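Alpha-glucosidase (Pseudoalteromonas sp. K8, PDB 5HQA) hydrolyses alpha-glucosides as a calcium-binding, chloride-activated member of glycoside hydrolase family 97, captured here in complex with acarbose. Local coordinates at residues L309-N314 with I354-T359; W313-D318 with V327-Q332; G361-Y366 with T387-D392. One frame throughout, in Å; residues are numbered along the deposited sequence.

Contact 1: residues L309-N314 with I354-T359; sequences LVEGWN and IGHHET. With AC1 (4,6-dideoxy-4-{[(1S,4R,5S,6S)-4,5,6-trihydroxy-3-(hydroxymethyl)cyclohex-2-en-1-yl]amino}-alpha-D-glucopyranose), chain B.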
loop_
_atom_site.group_PDB
_atom_site.type_symbol
_atom_site.label_atom_id
_atom_site.label_comp_id
_atom_site.label_asym_id
_atom_site.label_seq_id
_atom_site.Cartn_x
_atom_site.Cartn_y
_atom_site.Cartn_z
ATOM N N LEU A 309 11.740 -12.106 11.186
ATOM C CA LEU A 309 11.927 -12.450 9.784
ATOM C C LEU A 309 13.357 -12.919 9.557
ATOM O O LEU A 309 14.304 -12.322 10.073
ATOM C CB LEU A 309 11.645 -11.232 8.901
ATOM C CG LEU A 309 12.035 -11.323 7.421
ATOM C CD1 LEU A 309 11.082 -12.252 6.641
ATOM C CD2 LEU A 309 12.082 -9.922 6.788
ATOM N N VAL A 310 13.526 -13.984 8.776
ATOM C CA VAL A 310 14.859 -14.458 8.412
ATOM C C VAL A 310 14.887 -14.717 6.913
ATOM O O VAL A 310 14.150 -15.581 6.418
ATOM C CB VAL A 310 15.264 -15.728 9.175
ATOM C CG1 VAL A 310 16.658 -16.130 8.770
ATOM C CG2 VAL A 310 15.203 -15.508 10.675
ATOM N N GLU A 311 15.731 -13.973 6.195
ATOM C CA GLU A 311 15.924 -14.164 4.761
ATOM C C GLU A 311 17.232 -14.899 4.502
ATOM O O GLU A 311 18.222 -14.716 5.215
ATOM C CB GLU A 311 15.926 -12.828 4.011
ATOM C CG GLU A 311 14.645 -12.052 4.198
ATOM C CD GLU A 311 14.540 -10.854 3.279
ATOM O OE1 GLU A 311 15.520 -10.546 2.570
ATOM O OE2 GLU A 311 13.467 -10.209 3.282
ATOM N N GLY A 312 17.227 -15.732 3.467
ATOM C CA GLY A 312 18.390 -16.531 3.149
ATOM C C GLY A 312 18.438 -17.865 3.851
ATOM O O GLY A 312 19.516 -18.463 3.943
ATOM N N TRP A 313 17.302 -18.347 4.358
ATOM C CA TRP A 313 17.275 -19.598 5.106
ATOM C C TRP A 313 17.252 -20.819 4.195
ATOM O O TRP A 313 17.671 -21.900 4.619
ATOM C CB TRP A 313 16.049 -19.624 6.030
ATOM C CG TRP A 313 14.757 -19.669 5.253
ATOM C CD1 TRP A 313 14.035 -18.600 4.789
ATOM C CD2 TRP A 313 14.060 -20.843 4.819
ATOM N NE1 TRP A 313 12.929 -19.041 4.103
ATOM C CE2 TRP A 313 12.921 -20.413 4.104
ATOM C CE3 TRP A 313 14.288 -22.219 4.968
ATOM C CZ2 TRP A 313 12.006 -21.307 3.542
ATOM C CZ3 TRP A 313 13.379 -23.110 4.410
ATOM C CH2 TRP A 313 12.250 -22.647 3.704
ATOM N N ASN A 314 16.777 -20.668 2.964
ATOM C CA ASN A 314 16.514 -21.776 2.059
ATOM C C ASN A 314 17.572 -21.825 0.966
ATOM O O ASN A 314 18.131 -20.794 0.588
ATOM C CB ASN A 314 15.131 -21.627 1.422
ATOM C CG ASN A 314 14.946 -20.279 0.732
ATOM O OD1 ASN A 314 15.327 -19.229 1.260
ATOM N ND2 ASN A 314 14.355 -20.305 -0.452
ATOM N N ILE A 354 9.182 -15.661 11.179
ATOM C CA ILE A 354 8.428 -15.146 10.043
ATOM C C ILE A 354 9.079 -15.708 8.786
ATOM O O ILE A 354 10.295 -15.577 8.597
ATOM C CB ILE A 354 8.392 -13.610 10.045
ATOM C CG1 ILE A 354 7.553 -13.133 11.232
ATOM C CG2 ILE A 354 7.844 -13.069 8.741
ATOM C CD1 ILE A 354 7.701 -11.666 11.526
ATOM N N GLY A 355 8.279 -16.384 7.951
ATOM C CA GLY A 355 8.810 -17.067 6.790
ATOM C C GLY A 355 9.139 -16.111 5.653
ATOM O O GLY A 355 8.764 -14.936 5.657
ATOM N N HIS A 356 9.857 -16.634 4.662
ATOM C CA HIS A 356 10.315 -15.804 3.552
ATOM C C HIS A 356 10.400 -16.652 2.298
ATOM O O HIS A 356 11.100 -17.671 2.288
ATOM C CB HIS A 356 11.675 -15.167 3.841
ATOM C CG HIS A 356 12.105 -14.199 2.786
ATOM N ND1 HIS A 356 13.314 -14.297 2.130
ATOM C CD2 HIS A 356 11.473 -13.123 2.258
ATOM C CE1 HIS A 356 13.416 -13.310 1.253
ATOM N NE2 HIS A 356 12.312 -12.583 1.312
ATOM N N HIS A 357 9.710 -16.212 1.246
ATOM C CA HIS A 357 9.656 -16.888 -0.050
ATOM C C HIS A 357 10.018 -15.860 -1.118
ATOM O O HIS A 357 9.126 -15.199 -1.650
ATOM C CB HIS A 357 8.266 -17.469 -0.322
ATOM C CG HIS A 357 7.909 -18.638 0.539
ATOM N ND1 HIS A 357 6.616 -19.094 0.657
ATOM C CD2 HIS A 357 8.667 -19.449 1.314
ATOM C CE1 HIS A 357 6.590 -20.133 1.474
ATOM N NE2 HIS A 357 7.823 -20.371 1.884
ATOM N N GLU A 358 11.306 -15.718 -1.430
ATOM C CA GLU A 358 11.725 -14.917 -2.576
ATOM C C GLU A 358 11.741 -15.792 -3.825
ATOM O O GLU A 358 12.333 -16.877 -3.822
ATOM C CB GLU A 358 13.110 -14.307 -2.350
ATOM C CG GLU A 358 13.667 -13.574 -3.578
ATOM C CD GLU A 358 12.796 -12.393 -4.009
ATOM O OE1 GLU A 358 12.582 -11.465 -3.195
ATOM O OE2 GLU A 358 12.310 -12.388 -5.165
ATOM N N THR A 359 11.102 -15.316 -4.895
ATOM C CA THR A 359 11.027 -16.077 -6.134
ATOM C C THR A 359 12.026 -15.626 -7.186
ATOM O O THR A 359 12.237 -16.355 -8.163
ATOM C CB THR A 359 9.627 -15.973 -6.741
ATOM O OG1 THR A 359 9.407 -14.623 -7.172
ATOM C CG2 THR A 359 8.560 -16.364 -5.715
HETATM C C1 AC1 B . 16.292 -5.019 -6.445
HETATM O O2 AC1 B . 14.417 -3.752 -7.226
HETATM C C2 AC1 B . 14.785 -4.833 -6.353
HETATM C C4A AC1 B . 14.307 -8.252 0.405
HETATM C C3 AC1 B . 14.341 -4.576 -4.938
HETATM O O3 AC1 B . 12.924 -4.332 -4.895
HETATM C C4 AC1 B . 14.735 -5.735 -4.061
HETATM N N4A AC1 B . 14.088 -5.708 -2.711
HETATM C C5 AC1 B . 16.241 -5.543 -3.986
HETATM O O5 AC1 B . 16.811 -5.869 -5.322
HETATM C C6 AC1 B . 16.933 -6.379 -2.954
HETATM C C1B AC1 B . 13.450 -7.007 -2.289
HETATM C C2B AC1 B . 12.695 -6.815 -0.813
HETATM O O2B AC1 B . 11.871 -5.652 -0.899
HETATM C C3B AC1 B . 13.626 -6.776 0.239
HETATM O O3B AC1 B . 13.032 -6.428 1.514
HETATM O O4 AC1 B . 15.342 -8.206 1.367
HETATM C C5B AC1 B . 14.828 -8.777 -0.836
HETATM C C7B AC1 B . 14.338 -8.119 -2.241
HETATM C C6B AC1 B . 15.301 -10.240 -0.834
HETATM O O6B AC1 B . 14.169 -11.052 -0.798
HETATM O O HOH W 1 12.225 -17.180 7.569
HETATM O O HOH W 2 14.857 -16.576 2.502
HETATM O O HOH W 3 13.917 -17.706 -1.921
#
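Leu309 and Ile354 pair as neighbours in a parallel sheet, with their CA atoms 4.4 Å apart and their side chains on the same face. Leu309 CD1 rests 3.9 Å from Ile354 CG2 and also reaches the carbonyl O of Gly355. One residue on, a water bridges the two strands, donating to both Val310 O and Ile354 O, while Val310 N has no polar partner. Glu311 then lays its extended chain over one face of the His356 ring, CG 3.4 Å from the ring centroid. Carboxylate and imidazole are stacked with their planes only 4° apart. Glu311 OE2 therefore sits above the ring, and its 3.3 Å approach to His356 NE2 is not a hydrogen bond. OE2 forms a salt bridge with Lys386, while OE1 accepts from Trp280 and, at 2.6 Å, from O4 of the acarbose unit AC1. This is the TIM-barrel pattern, in which the C-terminal ends of adjacent strands, here 307-310 and 352-358, carry the residues of the sugar pocket. O6B of AC1 lies at the edge of the His356 ring and donates to Glu358 OE1 at 2.9 Å; Glu358 N lies over the imidazole face opposite Glu311. Gly312 N donates to a second water, which also bonds to His356 ND1 and Asn314 OD1 and thereby links the imidazole edge to the turning chain. The indole NE1 of Trp313 donates to a lone pair of His356 O at 2.9 Å and 160°. Asn314 CB covers the centre of one indole face, and Asn314 ND2 donates to a third water that in turn donates to Glu358 O, 2.6 Å away.

Contact 2: residues W313-D318 with V327-Q332; sequences WNTGWD and VFSFTQ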
loop_
_atom_site.group_PDB
_atom_site.type_symbol
_atom_site.label_atom_id
_atom_site.label_comp_id
_atom_site.label_asym_id
_atom_site.label_seq_id
_atom_site.Cartn_x
_atom_site.Cartn_y
_atom_site.Cartn_z
ATOM N N TRP A 313 17.302 -18.347 4.358
ATOM C CA TRP A 313 17.275 -19.598 5.106
ATOM C C TRP A 313 17.252 -20.819 4.195
ATOM O O TRP A 313 17.671 -21.900 4.619
ATOM C CB TRP A 313 16.049 -19.624 6.030
ATOM C CG TRP A 313 14.757 -19.669 5.253
ATOM C CD1 TRP A 313 14.035 -18.600 4.789
ATOM C CD2 TRP A 313 14.060 -20.843 4.819
ATOM N NE1 TRP A 313 12.929 -19.041 4.103
ATOM C CE2 TRP A 313 12.921 -20.413 4.104
ATOM C CE3 TRP A 313 14.288 -22.219 4.968
ATOM C CZ2 TRP A 313 12.006 -21.307 3.542
ATOM C CZ3 TRP A 313 13.379 -23.110 4.410
ATOM C CH2 TRP A 313 12.250 -22.647 3.704
ATOM N N ASN A 314 16.777 -20.668 2.964
ATOM C CA ASN A 314 16.514 -21.776 2.059
ATOM C C ASN A 314 17.572 -21.825 0.966
ATOM O O ASN A 314 18.131 -20.794 0.588
ATOM C CB ASN A 314 15.131 -21.627 1.422
ATOM C CG ASN A 314 14.946 -20.279 0.732
ATOM O OD1 ASN A 314 15.327 -19.229 1.260
ATOM N ND2 ASN A 314 14.355 -20.305 -0.452
ATOM N N THR A 315 17.839 -23.022 0.444
ATOM C CA THR A 315 18.870 -23.142 -0.578
ATOM C C THR A 315 18.455 -22.431 -1.867
ATOM O O THR A 315 17.272 -22.368 -2.231
ATOM C CB THR A 315 19.194 -24.611 -0.858
ATOM O OG1 THR A 315 18.052 -25.265 -1.420
ATOM C CG2 THR A 315 19.601 -25.315 0.426
ATOM N N GLY A 316 19.453 -21.859 -2.543
ATOM C CA GLY A 316 19.221 -21.180 -3.801
ATOM C C GLY A 316 19.768 -19.768 -3.859
ATOM O O GLY A 316 19.762 -19.145 -4.926
ATOM N N TRP A 317 20.242 -19.241 -2.729
ATOM C CA TRP A 317 20.746 -17.874 -2.700
ATOM C C TRP A 317 22.208 -17.761 -3.110
ATOM O O TRP A 317 22.675 -16.643 -3.352
ATOM C CB TRP A 317 20.585 -17.259 -1.303
ATOM C CG TRP A 317 19.154 -17.041 -0.882
ATOM C CD1 TRP A 317 18.334 -17.951 -0.281
ATOM C CD2 TRP A 317 18.383 -15.839 -1.023
ATOM N NE1 TRP A 317 17.101 -17.395 -0.040
ATOM C CE2 TRP A 317 17.105 -16.098 -0.480
ATOM C CE3 TRP A 317 18.650 -14.569 -1.548
ATOM C CZ2 TRP A 317 16.090 -15.134 -0.453
ATOM C CZ3 TRP A 317 17.634 -13.604 -1.521
ATOM C CH2 TRP A 317 16.371 -13.898 -0.979
ATOM N N ASP A 318 22.945 -18.866 -3.181
ATOM C CA ASP A 318 24.373 -18.762 -3.452
ATOM C C ASP A 318 24.627 -18.199 -4.843
ATOM O O ASP A 318 23.939 -18.542 -5.809
ATOM C CB ASP A 318 25.046 -20.122 -3.321
ATOM C CG ASP A 318 25.162 -20.571 -1.888
ATOM O OD1 ASP A 318 24.405 -20.068 -1.037
ATOM O OD2 ASP A 318 26.008 -21.439 -1.613
ATOM N N VAL A 327 16.096 -21.998 -9.270
ATOM C CA VAL A 327 16.705 -23.007 -8.404
ATOM C C VAL A 327 16.349 -22.860 -6.934
ATOM O O VAL A 327 16.749 -23.723 -6.138
ATOM C CB VAL A 327 18.239 -23.035 -8.561
ATOM C CG1 VAL A 327 18.603 -23.417 -9.984
ATOM C CG2 VAL A 327 18.846 -21.692 -8.177
ATOM N N PHE A 328 15.634 -21.806 -6.538
ATOM C CA PHE A 328 15.193 -21.687 -5.151
ATOM C C PHE A 328 14.393 -22.915 -4.737
ATOM O O PHE A 328 13.490 -23.355 -5.457
ATOM C CB PHE A 328 14.326 -20.438 -4.972
ATOM C CG PHE A 328 15.101 -19.170 -4.820
ATOM C CD1 PHE A 328 16.101 -19.060 -3.864
ATOM C CD2 PHE A 328 14.822 -18.078 -5.627
ATOM C CE1 PHE A 328 16.815 -17.876 -3.712
ATOM C CE2 PHE A 328 15.528 -16.892 -5.489
ATOM C CZ PHE A 328 16.530 -16.789 -4.530
ATOM N N SER A 329 14.732 -23.472 -3.579
ATOM C CA SER A 329 13.875 -24.430 -2.895
ATOM C C SER A 329 13.090 -23.699 -1.818
ATOM O O SER A 329 13.638 -22.852 -1.103
ATOM C CB SER A 329 14.692 -25.559 -2.259
ATOM O OG SER A 329 13.875 -26.381 -1.437
ATOM N N PHE A 330 11.805 -24.015 -1.702
ATOM C CA PHE A 330 10.986 -23.415 -0.660
ATOM C C PHE A 330 10.666 -24.397 0.451
ATOM O O PHE A 330 9.817 -24.111 1.301
ATOM C CB PHE A 330 9.726 -22.813 -1.282
ATOM C CG PHE A 330 10.042 -21.750 -2.303
ATOM C CD1 PHE A 330 10.400 -20.471 -1.898
ATOM C CD2 PHE A 330 10.042 -22.045 -3.660
ATOM C CE1 PHE A 330 10.722 -19.496 -2.825
ATOM C CE2 PHE A 330 10.358 -21.067 -4.600
ATOM C CZ PHE A 330 10.701 -19.792 -4.180
ATOM N N THR A 331 11.360 -25.532 0.487
ATOM C CA THR A 331 11.245 -26.481 1.586
ATOM C C THR A 331 12.575 -26.867 2.207
ATOM O O THR A 331 12.572 -27.362 3.340
ATOM C CB THR A 331 10.552 -27.773 1.124
ATOM O OG1 THR A 331 11.222 -28.276 -0.041
ATOM C CG2 THR A 331 9.090 -27.524 0.798
ATOM N N GLN A 332 13.702 -26.678 1.516
ATOM C CA GLN A 332 14.976 -27.209 1.979
ATOM C C GLN A 332 15.834 -26.097 2.558
ATOM O O GLN A 332 16.365 -25.277 1.793
ATOM C CB GLN A 332 15.712 -27.898 0.833
ATOM C CG GLN A 332 17.085 -28.419 1.227
ATOM C CD GLN A 332 17.006 -29.472 2.324
ATOM O OE1 GLN A 332 16.294 -30.474 2.188
ATOM N NE2 GLN A 332 17.724 -29.242 3.426
HETATM O O HOH W 4 18.061 -24.918 -4.140
#
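Phe328 drives the edge of its ring into one face of the Trp317 indole, and this edge-to-face pair forms the tight, inner part of the contact. Phe328 CE1 stands over the five-membered ring of Trp317, 3.7 Å from CE2, with the two planes at 61°. Gly316 makes room for it: a CB there would fall 2.7 Å from Phe328 CD1. Beside the pair, the Asn314 carboxamide works in both directions. Its ND2 donates to Ser329 O at 2.7 Å, with the acceptor in the amide plane, while its OD1 receives Trp317 NE1 at 2.9 Å from a donor standing 43° above the carbonyl plane. An alanine in place of Trp317 would probably leave the Phe328 edge without its aromatic face, take one donor from Asn314 OD1 and open a gap beside the sugar AC1, which the indole touches. Neither segment is regular helix or strand; both belong to the long loop between strand 307-310 and helix 339-349 of the TIM barrel, folded back on itself. Two backbone bonds tie the halves, Thr315 N to Gln332 O at 3.0 Å and Ser329 N to Thr315 O at 3.1 Å. Ser329 OG, anti to its own backbone N (chi1 172°), accepts from Thr331 N in an ST turn and from Gln332 N in an ST motif. The CH2 edge of the Trp313 indole faces Phe330 O, which lies near the ring plane. Toward solvent the fit is looser. Side chain to side chain, Thr315 CG2 comes only within 4.1 Å of CG of the exposed Gln332, and Val327 CG2 comes no nearer to Gly316 O than 4.2 Å. A water bonded to Thr315 OG1 donates a hydrogen bond to Val327 O.

Contact 3: residues G361-Y366 with T387-D392; sequences GNVSNY and TGYVAD. With AC1 (4,6-dideoxy-4-{[(1S,4R,5S,6S)-4,5,6-trihydroxy-3-(hydroxymethyl)cyclohex-2-en-1-yl]amino}-alpha-D-glucopyranose), chain B.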
loop_
_atom_site.group_PDB
_atom_site.type_symbol
_atom_site.label_atom_id
_atom_site.label_comp_id
_atom_site.label_asym_id
_atom_site.label_seq_id
_atom_site.Cartn_x
_atom_site.Cartn_y
_atom_site.Cartn_z
ATOM N N GLY A 361 11.328 -13.687 -9.351
ATOM C CA GLY A 361 10.518 -13.552 -10.533
ATOM C C GLY A 361 10.015 -14.842 -11.148
ATOM O O GLY A 361 9.146 -14.782 -12.026
ATOM N N ASN A 362 10.520 -16.005 -10.734
ATOM C CA ASN A 362 10.071 -17.252 -11.352
ATOM C C ASN A 362 8.889 -17.776 -10.552
ATOM O O ASN A 362 9.059 -18.479 -9.550
ATOM C CB ASN A 362 11.191 -18.280 -11.431
ATOM C CG ASN A 362 10.755 -19.554 -12.147
ATOM O OD1 ASN A 362 9.565 -19.899 -12.174
ATOM N ND2 ASN A 362 11.719 -20.261 -12.731
ATOM N N VAL A 363 7.678 -17.468 -11.020
ATOM C CA VAL A 363 6.498 -17.820 -10.241
ATOM C C VAL A 363 6.079 -19.267 -10.454
ATOM O O VAL A 363 5.340 -19.812 -9.626
ATOM C CB VAL A 363 5.336 -16.854 -10.543
ATOM C CG1 VAL A 363 5.728 -15.436 -10.109
ATOM C CG2 VAL A 363 4.974 -16.883 -12.029
ATOM N N SER A 364 6.536 -19.912 -11.526
ATOM C CA SER A 364 6.177 -21.311 -11.728
ATOM C C SER A 364 6.967 -22.220 -10.801
ATOM O O SER A 364 6.423 -23.194 -10.274
ATOM C CB SER A 364 6.400 -21.709 -13.186
ATOM O OG SER A 364 5.511 -20.997 -14.031
ATOM N N ASN A 365 8.251 -21.912 -10.592
ATOM C CA ASN A 365 9.046 -22.657 -9.623
ATOM C C ASN A 365 8.477 -22.514 -8.218
ATOM O O ASN A 365 8.520 -23.460 -7.423
ATOM C CB ASN A 365 10.500 -22.183 -9.662
ATOM C CG ASN A 365 11.368 -22.890 -8.637
ATOM O OD1 ASN A 365 11.489 -24.113 -8.652
ATOM N ND2 ASN A 365 11.985 -22.123 -7.742
ATOM N N TYR A 366 7.948 -21.335 -7.889
ATOM C CA TYR A 366 7.299 -21.155 -6.592
ATOM C C TYR A 366 5.979 -21.912 -6.539
ATOM O O TYR A 366 5.699 -22.630 -5.573
ATOM C CB TYR A 366 7.074 -19.665 -6.336
ATOM C CG TYR A 366 6.502 -19.300 -4.977
ATOM C CD1 TYR A 366 6.765 -20.064 -3.843
ATOM C CD2 TYR A 366 5.706 -18.167 -4.833
ATOM C CE1 TYR A 366 6.243 -19.706 -2.594
ATOM C CE2 TYR A 366 5.189 -17.800 -3.600
ATOM C CZ TYR A 366 5.461 -18.568 -2.490
ATOM O OH TYR A 366 4.926 -18.188 -1.282
ATOM N N THR A 387 6.699 -12.591 1.005
ATOM C CA THR A 387 6.976 -13.088 -0.338
ATOM C C THR A 387 7.691 -12.017 -1.153
ATOM O O THR A 387 7.692 -10.832 -0.806
ATOM C CB THR A 387 5.689 -13.511 -1.052
ATOM O OG1 THR A 387 4.803 -12.384 -1.144
ATOM C CG2 THR A 387 5.000 -14.659 -0.289
ATOM N N GLY A 388 8.315 -12.444 -2.239
ATOM C CA GLY A 388 9.110 -11.534 -3.043
ATOM C C GLY A 388 9.111 -11.959 -4.489
ATOM O O GLY A 388 9.083 -13.151 -4.802
ATOM N N TYR A 389 9.144 -10.970 -5.384
ATOM C CA TYR A 389 9.060 -11.221 -6.820
ATOM C C TYR A 389 10.079 -10.345 -7.554
ATOM O O TYR A 389 9.750 -9.581 -8.459
ATOM C CB TYR A 389 7.632 -10.974 -7.319
ATOM C CG TYR A 389 6.615 -11.881 -6.639
ATOM C CD1 TYR A 389 6.112 -11.573 -5.378
ATOM C CD2 TYR A 389 6.177 -13.051 -7.251
ATOM C CE1 TYR A 389 5.208 -12.411 -4.738
ATOM C CE2 TYR A 389 5.261 -13.899 -6.619
ATOM C CZ TYR A 389 4.781 -13.567 -5.364
ATOM O OH TYR A 389 3.868 -14.388 -4.727
ATOM N N VAL A 390 11.352 -10.451 -7.171
ATOM C CA VAL A 390 12.361 -9.532 -7.702
ATOM C C VAL A 390 12.665 -9.893 -9.157
ATOM O O VAL A 390 13.231 -10.948 -9.450
ATOM C CB VAL A 390 13.636 -9.536 -6.851
ATOM C CG1 VAL A 390 14.715 -8.679 -7.522
ATOM C CG2 VAL A 390 13.329 -8.987 -5.473
ATOM N N ALA A 391 12.286 -9.005 -10.070
ATOM C CA ALA A 391 12.604 -9.070 -11.491
ATOM C C ALA A 391 12.230 -7.719 -12.084
ATOM O O ALA A 391 11.359 -7.022 -11.553
ATOM C CB ALA A 391 11.843 -10.201 -12.205
ATOM N N ASP A 392 12.891 -7.356 -13.180
ATOM C CA ASP A 392 12.576 -6.088 -13.824
ATOM C C ASP A 392 11.135 -6.083 -14.325
ATOM O O ASP A 392 10.509 -7.133 -14.514
ATOM C CB ASP A 392 13.516 -5.829 -14.997
ATOM C CG ASP A 392 14.916 -5.431 -14.555
ATOM O OD1 ASP A 392 15.196 -5.405 -13.324
ATOM O OD2 ASP A 392 15.740 -5.151 -15.457
HETATM C C1 AC1 B . 16.292 -5.019 -6.445
HETATM O O2 AC1 B . 14.417 -3.752 -7.226
HETATM C C2 AC1 B . 14.785 -4.833 -6.353
HETATM C C4A AC1 B . 14.307 -8.252 0.405
HETATM C C3 AC1 B . 14.341 -4.576 -4.938
HETATM O O3 AC1 B . 12.924 -4.332 -4.895
HETATM C C4 AC1 B . 14.735 -5.735 -4.061
HETATM N N4A AC1 B . 14.088 -5.708 -2.711
HETATM C C5 AC1 B . 16.241 -5.543 -3.986
HETATM O O5 AC1 B . 16.811 -5.869 -5.322
HETATM C C6 AC1 B . 16.933 -6.379 -2.954
HETATM C C1B AC1 B . 13.450 -7.007 -2.289
HETATM C C2B AC1 B . 12.695 -6.815 -0.813
HETATM O O2B AC1 B . 11.871 -5.652 -0.899
HETATM C C3B AC1 B . 13.626 -6.776 0.239
HETATM O O3B AC1 B . 13.032 -6.428 1.514
HETATM O O4 AC1 B . 15.342 -8.206 1.367
HETATM C C5B AC1 B . 14.828 -8.777 -0.836
HETATM C C7B AC1 B . 14.338 -8.119 -2.241
HETATM C C6B AC1 B . 15.301 -10.240 -0.834
HETATM O O6B AC1 B . 14.169 -11.052 -0.798
#
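Tyr366 and Tyr389 meet through an edge: the hydroxyl of Tyr389 lies in the plane of the Tyr366 ring, OH 3.8 Å from CE2, and the two side chains cross at about a right angle. The Tyr389 ring is likewise touched at its rim, where Val363 CG1 sits in plane 3.7 Å from CD2. Neither ring is covered on a face by the opposing segment. Tyr366 CG is anti to the backbone N (chi1 -176°), and beyond it the ring carries its hydroxyl to the strand end, where OH packs 3.7 Å from Thr387 CG2. That hydroxyl is hydrogen-bonded elsewhere, to His357 ND1 and Asn422 ND2. The two backbones approach at Gly361, with its CA 4.6 Å from the CA of Tyr389; Gly361 CA also packs 4.0 Å from the methyl CB of Ala391. A CB on Gly361 would clash with this methyl, and also with the preceding carbonyl O at these backbone angles. Gly361 N lies 3.3 Å from Val390 O but at a poor angle for a bond; it donates instead to Thr359 OG1. Asn362 then occupies the N-cap, its OD1 accepting from Asn365 N at 2.9 Å in a nearly straight bond (174°), although the donor stands 50° above the carbonyl plane. On the far side of the second segment, Val390 turns away from the helix, and its CG2 packs 3.5 Å from C7B of AC1. Tyr389 N is hydrogen-bonded to OE1 of Glu437, one of the calcium ligands. The arrangement is that of a beta-alpha-beta unit of the TIM barrel, in which strand 352-358, helix 363-379 and strand 384-388 follow one another, the start of the helix and the turn before it packing against the end of strand 384-388 and the loop that follows, beside the glycan pocket.

All three contacts sit on the C-terminal side of the parallel barrel sheet, in the catalytic part of the chain. Contacts 1 and 2 have centres 9 Å apart and share Trp313 and Asn314; contact 3 lies 13 Å from either. Contact 1 opens on strand 307-310; contact 2 starts from the same stretch and closes inside the loop that follows, before contact 1 is completed at strand 352-358; contact 3 comes next, through helix 363-379 to strand 384-388. Phe328 and Phe330 of contact 2 pack against Glu358 O of contact 1, and Phe330 also packs on Tyr366 of contact 3. Glu311, His356 and Glu358 of contact 1, Trp317 of contact 2 and Val390 of contact 3 all belong to the glycan pocket.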